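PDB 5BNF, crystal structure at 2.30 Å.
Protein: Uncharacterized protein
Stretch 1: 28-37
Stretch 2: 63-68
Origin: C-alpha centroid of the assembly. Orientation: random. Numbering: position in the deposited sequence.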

# COMPACT_ATOMS: atom_id res chain seq x y z
N GLU A 28 0.29 18.35 10.50
CA GLU A 28 1.27 17.76 11.40
C GLU A 28 2.64 17.64 10.74
O GLU A 28 3.67 17.64 11.41
CB GLU A 28 0.82 16.35 11.83
CG GLU A 28 -0.30 16.27 12.89
CD GLU A 28 -1.67 16.68 12.37
OE1 GLU A 28 -2.10 16.15 11.32
OE2 GLU A 28 -2.33 17.51 13.03
N LEU A 29 2.64 17.55 9.41
CA LEU A 29 3.88 17.39 8.66
C LEU A 29 4.23 18.53 7.70
O LEU A 29 4.88 18.31 6.68
CB LEU A 29 3.82 16.09 7.87
CG LEU A 29 5.02 15.15 7.98
CD1 LEU A 29 4.63 13.89 8.75
CD2 LEU A 29 5.50 14.79 6.59
N GLY A 30 3.82 19.76 8.01
CA GLY A 30 4.12 20.88 7.14
C GLY A 30 5.60 21.20 7.09
O GLY A 30 6.04 22.08 6.35
N ASP A 31 6.38 20.48 7.89
CA ASP A 31 7.82 20.67 7.97
C ASP A 31 8.59 20.04 6.81
O ASP A 31 9.76 20.35 6.58
CB ASP A 31 8.33 20.12 9.32
CG ASP A 31 7.66 18.81 9.72
OD1 ASP A 31 6.52 18.56 9.28
OD2 ASP A 31 8.26 18.03 10.49
N ARG A 32 7.91 19.18 6.06
CA ARG A 32 8.50 18.50 4.92
C ARG A 32 8.50 19.38 3.66
O ARG A 32 7.70 20.31 3.56
CB ARG A 32 7.73 17.19 4.66
CG ARG A 32 8.61 15.95 4.60
CD ARG A 32 9.50 15.83 5.84
NE ARG A 32 8.81 15.32 7.02
CZ ARG A 32 8.46 14.05 7.19
NH1 ARG A 32 8.75 13.15 6.25
NH2 ARG A 32 7.85 13.66 8.30
N ASP A 33 9.40 19.08 2.72
CA ASP A 33 9.50 19.84 1.48
C ASP A 33 9.05 19.03 0.27
O ASP A 33 9.66 18.03 -0.09
CB ASP A 33 10.93 20.31 1.25
CG ASP A 33 11.15 20.89 -0.14
OD1 ASP A 33 10.34 21.75 -0.56
OD2 ASP A 33 12.12 20.49 -0.81
N CYS A 34 7.99 19.50 -0.38
CA CYS A 34 7.43 18.81 -1.53
C CYS A 34 8.28 18.74 -2.79
O CYS A 34 8.30 17.70 -3.46
CB CYS A 34 6.07 19.41 -1.84
SG CYS A 34 4.83 18.88 -0.62
N GLN A 35 8.95 19.83 -3.14
CA GLN A 35 9.79 19.82 -4.34
C GLN A 35 10.92 18.80 -4.18
O GLN A 35 11.29 18.13 -5.15
CB GLN A 35 10.37 21.22 -4.59
CG GLN A 35 11.60 21.26 -5.50
CD GLN A 35 11.41 20.61 -6.86
OE1 GLN A 35 10.42 20.87 -7.56
NE2 GLN A 35 12.36 19.78 -7.26
N LYS A 36 11.44 18.66 -2.97
CA LYS A 36 12.50 17.71 -2.69
C LYS A 36 11.98 16.31 -2.95
O LYS A 36 12.65 15.48 -3.56
CB LYS A 36 12.94 17.83 -1.23
CG LYS A 36 14.43 18.00 -1.02
CD LYS A 36 14.70 19.13 -0.04
CE LYS A 36 14.02 18.89 1.31
NZ LYS A 36 14.17 20.06 2.22
N ILE A 37 10.76 16.05 -2.47
CA ILE A 37 10.12 14.75 -2.64
C ILE A 37 9.94 14.44 -4.12
O ILE A 37 10.38 13.39 -4.59
CB ILE A 37 8.73 14.72 -1.94
CG1 ILE A 37 8.88 14.92 -0.43
CG2 ILE A 37 8.04 13.39 -2.21
CD1 ILE A 37 9.54 13.77 0.29
N LYS A 63 12.98 7.93 2.57
CA LYS A 63 13.60 8.67 3.65
C LYS A 63 12.95 10.04 3.79
O LYS A 63 12.62 10.47 4.89
CB LYS A 63 15.10 8.82 3.37
CG LYS A 63 15.92 9.36 4.53
CD LYS A 63 17.40 9.40 4.15
CE LYS A 63 18.28 9.64 5.38
NZ LYS A 63 19.70 9.87 4.99
N LEU A 64 12.74 10.71 2.67
CA LEU A 64 12.12 12.04 2.69
C LEU A 64 10.62 12.00 2.91
O LEU A 64 10.01 13.02 3.21
CB LEU A 64 12.41 12.78 1.39
CG LEU A 64 13.87 13.12 1.07
CD1 LEU A 64 13.91 13.78 -0.29
CD2 LEU A 64 14.46 14.04 2.14
N GLY A 65 10.01 10.83 2.75
CA GLY A 65 8.58 10.72 2.92
C GLY A 65 8.14 9.85 4.09
O GLY A 65 6.96 9.56 4.24
N HIS A 66 9.09 9.43 4.91
CA HIS A 66 8.75 8.60 6.05
C HIS A 66 7.82 9.31 7.02
O HIS A 66 7.90 10.53 7.20
CB HIS A 66 10.00 8.15 6.80
CG HIS A 66 9.71 7.39 8.06
ND1 HIS A 66 9.18 7.99 9.18
CD2 HIS A 66 9.80 6.07 8.35
CE1 HIS A 66 8.97 7.08 10.11
NE2 HIS A 66 9.33 5.90 9.63
N GLN A 67 6.93 8.54 7.64
CA GLN A 67 5.98 9.07 8.60
C GLN A 67 5.38 7.91 9.38
O GLN A 67 4.82 6.99 8.79
CB GLN A 67 4.86 9.84 7.87
CG GLN A 67 3.51 9.13 7.87
CD GLN A 67 2.49 9.82 6.99
OE1 GLN A 67 2.70 9.98 5.79
NE2 GLN A 67 1.36 10.21 7.58
N THR A 68 5.52 7.92 10.71
CA THR A 68 4.94 6.83 11.49
C THR A 68 3.58 7.24 12.02
O THR A 68 3.44 8.23 12.74
CB THR A 68 5.85 6.41 12.66
OG1 THR A 68 7.00 5.72 12.14
CG2 THR A 68 5.09 5.48 13.60

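Contact between stretch 28-37 and stretch 63-68, centred on the guanidinium of R32. Where the helix containing K63 and L64 ends, G65 leaves helical geometry, and the carbonyls of L64, the last helical residue, and of H66 beyond it accept from R32. Its NH1 donates to H66 O (2.9 Å, N-H...O angle 162°) and to L64 O (3.3 Å, 152°), while NH2 adds a weak bond to H66 O, also 3.3 Å. Both acceptors lie at the edge of the guanidinium, near its plane, where its N-H bonds point. All these cross-stretch hydrogen bonds run from side chain to main chain, so they are made to the backbone and not to the side chains of L64 and H66. The base of R32 is held by a type I turn, closed by R32 N to L29 O at 3.2 Å. Next to it D33 caps the following helix: its OD2, whose position is less certain, accepts from K36 N (2.9 Å), while the D33 carbonyl O accepts from I37 N (3.3 Å), a backbone bond. Apolar packing flanks the polar centre. I37 CD1 presses on L64 CB at 3.2 Å, a tight approach, and L64 CD1 reaches K36 CB at 4.3 Å. L29 CD1 meets Q67 CB at 4.2 Å; the Q67 amide is satisfied elsewhere in the structure.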